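PDB 1MKM: IclR transcriptional regulator from Thermotoga maritima, which probably binds DNA as a transcription factor of the IclR family, through a winged helix-turn-helix domain joined to a larger C-terminal domain. Local coordinates for residues F33-V37 against S38-K42; V124-L127 against G128-V131; R77-I80 against R81-H85. All blocks are in the same frame, centred on the assembly; numbering follows the deposited sequence.

Overall arrangement
Interaction 1 lies in the helix-turn-helix domain, while interactions 2 and 3 share the C-terminal IclR range, and the separations reflect that division. Centre to centre, interaction 1 is about 33 Å from interaction 2 and about 42 Å from interaction 3; interactions 2 and 3 are about 17 Å apart by centres and about 5 Å by nearest atoms, without touching. Strand 108-115 relates the latter pair, since it packs against side chains of both 124-131 and 77-85. All three reach the second subunit. Interaction 2 has the zinc site in its neighbourhood: the side chain of Ser-125 is about 9 Å from the bound zinc ion and from that of the zinc-binding residue Cys-199.

Interaction 1: F33-V37 against S38-K42; sequences FNMSV and SNAYK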
loop_
_atom_site.group_PDB
_atom_site.type_symbol
_atom_site.label_atom_id
_atom_site.label_comp_id
_atom_site.label_asym_id
_atom_site.label_seq_id
_atom_site.Cartn_x
_atom_site.Cartn_y
_atom_site.Cartn_z
ATOM N N PHE B 33 -14.304 -19.975 22.456
ATOM C CA PHE B 33 -15.458 -19.943 23.345
ATOM C C PHE B 33 -16.077 -21.306 23.617
ATOM O O PHE B 33 -17.292 -21.479 23.510
ATOM C CB PHE B 33 -16.531 -18.999 22.794
ATOM C CG PHE B 33 -16.069 -17.574 22.647
ATOM C CD1 PHE B 33 -15.401 -17.159 21.503
ATOM C CD2 PHE B 33 -16.277 -16.654 23.670
ATOM C CE1 PHE B 33 -14.946 -15.855 21.378
ATOM C CE2 PHE B 33 -15.825 -15.348 23.556
ATOM C CZ PHE B 33 -15.157 -14.947 22.406
ATOM N N ASN B 34 -15.225 -22.261 23.976
ATOM C CA ASN B 34 -15.638 -23.622 24.297
ATOM C C ASN B 34 -16.953 -24.024 23.619
ATOM O O ASN B 34 -18.023 -23.936 24.220
ATOM C CB ASN B 34 -15.775 -23.768 25.819
ATOM C CG ASN B 34 -15.322 -25.129 26.327
ATOM O OD1 ASN B 34 -15.573 -25.488 27.481
ATOM N ND2 ASN B 34 -14.641 -25.886 25.472
ATOM N N MET B 35 -16.866 -24.444 22.361
ATOM C CA MET B 35 -18.038 -24.883 21.608
ATOM C C MET B 35 -17.636 -25.566 20.297
ATOM O O MET B 35 -16.541 -25.344 19.772
ATOM C CB MET B 35 -18.992 -23.705 21.342
ATOM C CG MET B 35 -18.413 -22.526 20.552
ATOM S SD MET B 35 -19.548 -21.084 20.460
ATOM C CE MET B 35 -20.608 -21.628 19.196
ATOM N N SER B 36 -18.520 -26.410 19.778
ATOM C CA SER B 36 -18.248 -27.127 18.534
ATOM C C SER B 36 -18.231 -26.192 17.327
ATOM O O SER B 36 -18.905 -25.159 17.317
ATOM C CB SER B 36 -19.309 -28.207 18.306
ATOM O OG SER B 36 -20.595 -27.618 18.173
ATOM N N VAL B 37 -17.455 -26.559 16.313
ATOM C CA VAL B 37 -17.383 -25.774 15.089
ATOM C C VAL B 37 -18.817 -25.592 14.605
ATOM O O VAL B 37 -19.189 -24.539 14.089
ATOM C CB VAL B 37 -16.571 -26.511 13.988
ATOM C CG1 VAL B 37 -16.761 -25.825 12.640
ATOM C CG2 VAL B 37 -15.089 -26.537 14.357
ATOM N N SER B 38 -19.617 -26.636 14.797
ATOM C CA SER B 38 -21.014 -26.637 14.394
ATOM C C SER B 38 -21.773 -25.451 14.971
ATOM O O SER B 38 -22.425 -24.712 14.229
ATOM C CB SER B 38 -21.690 -27.940 14.838
ATOM O OG SER B 38 -23.069 -27.955 14.492
ATOM N N ASN B 39 -21.691 -25.267 16.289
ATOM C CA ASN B 39 -22.404 -24.163 16.923
ATOM C C ASN B 39 -21.738 -22.809 16.712
ATOM O O ASN B 39 -22.392 -21.775 16.840
ATOM C CB ASN B 39 -22.619 -24.442 18.418
ATOM C CG ASN B 39 -23.577 -25.618 18.659
ATOM O OD1 ASN B 39 -23.255 -26.764 18.333
ATOM N ND2 ASN B 39 -24.759 -25.334 19.213
ATOM N N ALA B 40 -20.444 -22.805 16.394
ATOM C CA ALA B 40 -19.759 -21.546 16.130
ATOM C C ALA B 40 -20.433 -20.997 14.887
ATOM O O ALA B 40 -20.736 -19.806 14.806
ATOM C CB ALA B 40 -18.284 -21.780 15.868
ATOM N N TYR B 41 -20.677 -21.883 13.923
ATOM C CA TYR B 41 -21.337 -21.504 12.678
ATOM C C TYR B 41 -22.680 -20.868 12.951
ATOM O O TYR B 41 -23.150 -20.032 12.174
ATOM C CB TYR B 41 -21.543 -22.715 11.767
ATOM C CG TYR B 41 -20.384 -22.966 10.837
ATOM C CD1 TYR B 41 -20.026 -22.025 9.861
ATOM C CD2 TYR B 41 -19.606 -24.126 10.959
ATOM C CE1 TYR B 41 -18.910 -22.235 9.029
ATOM C CE2 TYR B 41 -18.493 -24.343 10.140
ATOM C CZ TYR B 41 -18.150 -23.397 9.182
ATOM O OH TYR B 41 -17.043 -23.629 8.393
ATOM N N LYS B 42 -23.310 -21.270 14.049
ATOM C CA LYS B 42 -24.604 -20.705 14.393
ATOM C C LYS B 42 -24.436 -19.193 14.577
ATOM O O LYS B 42 -25.185 -18.404 14.005
ATOM C CB LYS B 42 -25.142 -21.362 15.671
ATOM C CG LYS B 42 -26.656 -21.591 15.664
ATOM C CD LYS B 42 -27.067 -22.693 16.647
ATOM C CE LYS B 42 -26.365 -24.007 16.310
ATOM N NZ LYS B 42 -26.687 -25.108 17.262
#
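Val-37, Met-35 and Ser-36 give up the most surface to residues 38-42, at the point where the turn of the helix-turn-helix runs into its second helix, 37-50. Val-37 lies alongside Tyr-41 one helical turn on, the two side chains pointing the same way. With CG1 anti to the backbone N (chi1 168°), this branch meets the ring carbon Tyr-41 CE2 at 3.4 Å. The Val-37 carbonyl also serves Tyr-41, whose N bonds to Val-37 O at 3.0 Å, and Val-37 O lies oblique to the Tyr-41 ring, 3.2 Å from Tyr-41 CD2. Beyond the contact, both side chains rest on Val-26 of helix 26-32, and Tyr-41 OH bonds to Arg-55, which ties the second helix to the first and to strand 53-55 of the wing.

Ser-36 is the N-cap. Its OG, folded back over the backbone at chi1 62°, accepts from Asn-39 N at 3.2 Å with an N-H...O angle of 160°, giving a side-chain acceptor to an amide of the first turn. Met-35 points its CB toward the helix and bends at chi3, bringing its methyl to the first turn. The exact placing of that methyl is doubtful, because it clashes with the Asn-39 backbone; as modelled, it perhaps packs on the methyl of Ala-40, which itself rests on Ala-30 of helix 26-32. The carbonyl of Ser-36 opens the regular i to i+4 pattern, Ala-40 N to Ser-36 O being 3.0 Å.

Interaction 2: V124-L127 against G128-V131; sequences VSRL and GMKV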
loop_
_atom_site.group_PDB
_atom_site.type_symbol
_atom_site.label_atom_id
_atom_site.label_comp_id
_atom_site.label_asym_id
_atom_site.label_seq_id
_atom_site.Cartn_x
_atom_site.Cartn_y
_atom_site.Cartn_z
ATOM N N VAL B 124 -4.180 8.544 23.336
ATOM C CA VAL B 124 -5.041 7.470 22.843
ATOM C C VAL B 124 -6.494 7.908 22.895
ATOM O O VAL B 124 -7.166 7.747 23.909
ATOM C CB VAL B 124 -4.896 6.165 23.661
ATOM C CG1 VAL B 124 -5.762 5.075 23.045
ATOM C CG2 VAL B 124 -3.449 5.710 23.685
ATOM N N SER B 125 -6.973 8.466 21.790
ATOM C CA SER B 125 -8.348 8.938 21.698
ATOM C C SER B 125 -8.967 8.444 20.402
ATOM O O SER B 125 -8.277 8.263 19.407
ATOM C CB SER B 125 -8.372 10.466 21.716
ATOM O OG SER B 125 -7.657 10.976 20.603
ATOM N N ARG B 126 -10.268 8.218 20.418
ATOM C CA ARG B 126 -10.977 7.760 19.229
ATOM C C ARG B 126 -12.438 8.075 19.428
ATOM O O ARG B 126 -12.888 8.217 20.567
ATOM C CB ARG B 126 -10.778 6.253 19.000
ATOM C CG ARG B 126 -11.304 5.343 20.098
ATOM C CD ARG B 126 -11.334 3.888 19.629
ATOM N NE ARG B 126 -10.019 3.411 19.205
ATOM C CZ ARG B 126 -9.027 3.113 20.038
ATOM N NH1 ARG B 126 -9.204 3.235 21.345
ATOM N NH2 ARG B 126 -7.853 2.709 19.567
ATOM N N LEU B 127 -13.188 8.206 18.336
ATOM C CA LEU B 127 -14.606 8.532 18.467
ATOM C C LEU B 127 -15.345 7.508 19.321
ATOM O O LEU B 127 -14.962 6.349 19.374
ATOM C CB LEU B 127 -15.269 8.643 17.090
ATOM C CG LEU B 127 -14.939 9.903 16.283
ATOM C CD1 LEU B 127 -14.887 11.095 17.207
ATOM C CD2 LEU B 127 -13.609 9.757 15.612
ATOM N N GLY B 128 -16.399 7.943 19.999
ATOM C CA GLY B 128 -17.143 7.021 20.833
ATOM C C GLY B 128 -16.579 6.829 22.229
ATOM O O GLY B 128 -17.316 6.508 23.147
ATOM N N MET B 129 -15.275 7.035 22.387
ATOM C CA MET B 129 -14.606 6.889 23.675
ATOM C C MET B 129 -15.129 7.918 24.674
ATOM O O MET B 129 -15.650 8.964 24.285
ATOM C CB MET B 129 -13.103 7.050 23.479
ATOM C CG MET B 129 -12.270 6.841 24.715
ATOM S SD MET B 129 -10.535 7.019 24.309
ATOM C CE MET B 129 -10.270 5.511 23.327
ATOM N N LYS B 130 -14.990 7.625 25.963
ATOM C CA LYS B 130 -15.500 8.525 27.010
ATOM C C LYS B 130 -14.396 9.337 27.673
ATOM O O LYS B 130 -13.262 8.870 27.788
ATOM C CB LYS B 130 -16.237 7.712 28.083
ATOM C CG LYS B 130 -17.339 6.825 27.539
ATOM C CD LYS B 130 -18.565 7.629 27.152
ATOM C CE LYS B 130 -19.571 7.638 28.278
ATOM N NZ LYS B 130 -19.926 6.240 28.672
ATOM N N VAL B 131 -14.719 10.548 28.107
ATOM C CA VAL B 131 -13.710 11.380 28.760
ATOM C C VAL B 131 -14.125 11.975 30.087
ATOM O O VAL B 131 -15.246 12.483 30.240
ATOM C CB VAL B 131 -13.228 12.550 27.868
ATOM C CG1 VAL B 131 -12.579 12.004 26.625
ATOM C CG2 VAL B 131 -14.362 13.434 27.510
#
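Arg-126 and Met-129 cross obliquely at the two ends of a type II beta turn, which leads into strand 130-132, an outermost strand of the six-stranded antiparallel sheet of this chain. Met-129 N closes the turn on Arg-126 O at 3.2 Å, with the donor tilted 32° from the carbonyl plane. The CB of Met-129 points toward 124-127; the side chain continues with CG anti to its amide nitrogen (chi1 -176°) and then bends at chi3. This carries its methyl into the fold of the arginine chain, where Met-129 CE touches Arg-126 CG at 3.4 Å and, obliquely to the guanidinium, Arg-126 NH1 at 3.2 Å. The other terminal nitrogen, NH2, bonds to Glu-118 O of the third subunit. Cutting Arg-126 back to an alanine is likely to uncover the Met-129 methyl and leave Glu-118 O of the third subunit without this donor. Gly-128 fits the third position of the turn, with phi 85°: a CB there would fall 2.5 Å from Leu-127 O. Further back along the chain, the methionine sulfur lies against the backbone, Met-129 SD being 3.5 Å from Val-124 O.

Interaction 3: R77-I80 against R81-H85; sequences RFNI and RDIAH
Arg-81 meets Phe-78 through the backbone, Arg-81 N donating to Phe-78 O at a short 2.6 Å from a position tilted 31° out of the carbonyl plane. The same oxygen lies 3.2 Å from Arg-81 CB. The arginine chain then extends from CG to NE, starting anti to the backbone nitrogen (chi1 -174°), and its guanidinium reaches strand 108-115, where NH1 makes a weak hydrogen bond to Ile-112 O and a long, weak ion pair with Asp-113. Asp-82 takes a minor part, its CB passing Asn-79 O at 3.9 Å.

The CB of Ile-83 points toward 77-80. Ile-83 N bonds to Asn-79 O at 3.1 Å in the carbonyl plane, and Ile-83 CG1 packs on that oxygen at 3.5 Å; outside this contact the side chain lies on Ile-243 and Lys-246 of helix 226-246. Ala-84 comes next, with a weak bond from Ala-84 N to Ile-80 O at 2.8 Å, the N-H...O angle being only 128°. Its methyl meets the same carbonyl, Ala-84 CB lying 3.4 Å from Ile-80 O, and also touches Ile-243. His-85 ND1 bonds to Asp-113, the carboxylate that Arg-81 approaches. The i to i+3 bond followed by i to i+4 bonds is characteristic of the first turn of an alpha helix, here helix 79-93 of the C-terminal IclR domain, touching both strand 108-115 and helix 226-246.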
loop_
_atom_site.group_PDB
_atom_site.type_symbol
_atom_site.label_atom_id
_atom_site.label_comp_id
_atom_site.label_asym_id
_atom_site.label_seq_id
_atom_site.Cartn_x
_atom_site.Cartn_y
_atom_site.Cartn_z
ATOM N N ARG B 77 -26.912 11.562 14.838
ATOM C CA ARG B 77 -27.909 12.088 15.766
ATOM C C ARG B 77 -27.494 13.373 16.476
ATOM O O ARG B 77 -28.306 13.968 17.177
ATOM C CB ARG B 77 -28.248 11.059 16.839
ATOM C CG ARG B 77 -28.313 9.627 16.366
ATOM C CD ARG B 77 -28.840 8.754 17.481
ATOM N NE ARG B 77 -30.165 8.268 17.147
ATOM C CZ ARG B 77 -31.216 8.360 17.941
ATOM N NH1 ARG B 77 -31.115 8.917 19.138
ATOM N NH2 ARG B 77 -32.377 7.922 17.514
ATOM N N PHE B 78 -26.245 13.794 16.300
ATOM C CA PHE B 78 -25.747 14.999 16.968
ATOM C C PHE B 78 -25.495 16.164 15.998
ATOM O O PHE B 78 -24.370 16.367 15.528
ATOM C CB PHE B 78 -24.454 14.674 17.723
ATOM C CG PHE B 78 -24.563 13.473 18.620
ATOM C CD1 PHE B 78 -23.662 12.411 18.498
ATOM C CD2 PHE B 78 -25.560 13.399 19.590
ATOM C CE1 PHE B 78 -23.754 11.291 19.331
ATOM C CE2 PHE B 78 -25.663 12.285 20.430
ATOM C CZ PHE B 78 -24.759 11.228 20.300
ATOM N N ASN B 79 -26.554 16.922 15.721
ATOM C CA ASN B 79 -26.511 18.059 14.807
ATOM C C ASN B 79 -25.234 18.886 14.958
ATOM O O ASN B 79 -24.675 19.377 13.972
ATOM C CB ASN B 79 -27.753 18.931 15.029
ATOM C CG ASN B 79 -27.745 19.630 16.375
ATOM O OD1 ASN B 79 -27.099 19.175 17.321
ATOM N ND2 ASN B 79 -28.473 20.739 16.472
ATOM N N ILE B 80 -24.767 19.024 16.191
ATOM C CA ILE B 80 -23.555 19.776 16.477
ATOM C C ILE B 80 -22.378 19.291 15.618
ATOM O O ILE B 80 -21.574 20.087 15.131
ATOM C CB ILE B 80 -23.162 19.637 17.971
ATOM C CG1 ILE B 80 -22.030 20.609 18.309
ATOM C CG2 ILE B 80 -22.675 18.208 18.258
ATOM C CD1 ILE B 80 -21.524 20.473 19.722
ATOM N N ARG B 81 -22.281 17.982 15.436
ATOM C CA ARG B 81 -21.189 17.398 14.670
ATOM C C ARG B 81 -21.031 18.035 13.288
ATOM O O ARG B 81 -19.936 18.462 12.906
ATOM C CB ARG B 81 -21.392 15.882 14.540
ATOM C CG ARG B 81 -20.226 15.176 13.888
ATOM C CD ARG B 81 -20.485 13.711 13.716
ATOM N NE ARG B 81 -19.608 13.151 12.700
ATOM C CZ ARG B 81 -18.308 12.925 12.866
ATOM N NH1 ARG B 81 -17.713 13.207 14.019
ATOM N NH2 ARG B 81 -17.595 12.412 11.875
ATOM N N ASP B 82 -22.124 18.104 12.537
ATOM C CA ASP B 82 -22.087 18.695 11.202
ATOM C C ASP B 82 -21.963 20.209 11.264
ATOM O O ASP B 82 -21.455 20.842 10.340
ATOM C CB ASP B 82 -23.345 18.301 10.424
ATOM C CG ASP B 82 -23.212 16.949 9.771
ATOM O OD1 ASP B 82 -22.773 16.895 8.604
ATOM O OD2 ASP B 82 -23.527 15.937 10.431
ATOM N N ILE B 83 -22.437 20.785 12.360
ATOM C CA ILE B 83 -22.369 22.222 12.555
ATOM C C ILE B 83 -20.933 22.650 12.850
ATOM O O ILE B 83 -20.537 23.786 12.577
ATOM C CB ILE B 83 -23.264 22.639 13.730
ATOM C CG1 ILE B 83 -24.706 22.771 13.263
ATOM C CG2 ILE B 83 -22.790 23.943 14.342
ATOM C CD1 ILE B 83 -25.621 23.249 14.352
ATOM N N ALA B 84 -20.144 21.726 13.384
ATOM C CA ALA B 84 -18.776 22.043 13.752
ATOM C C ALA B 84 -17.668 21.439 12.890
ATOM O O ALA B 84 -16.665 22.099 12.614
ATOM C CB ALA B 84 -18.558 21.666 15.230
ATOM N N HIS B 85 -17.846 20.204 12.444
ATOM C CA HIS B 85 -16.792 19.553 11.680
ATOM C C HIS B 85 -15.817 20.404 10.870
ATOM O O HIS B 85 -14.608 20.200 10.977
ATOM C CB HIS B 85 -17.331 18.478 10.749
ATOM C CG HIS B 85 -16.240 17.667 10.124
ATOM N ND1 HIS B 85 -15.423 16.836 10.863
ATOM C CD2 HIS B 85 -15.756 17.643 8.862
ATOM C CE1 HIS B 85 -14.480 16.339 10.083
ATOM N NE2 HIS B 85 -14.659 16.813 8.863
#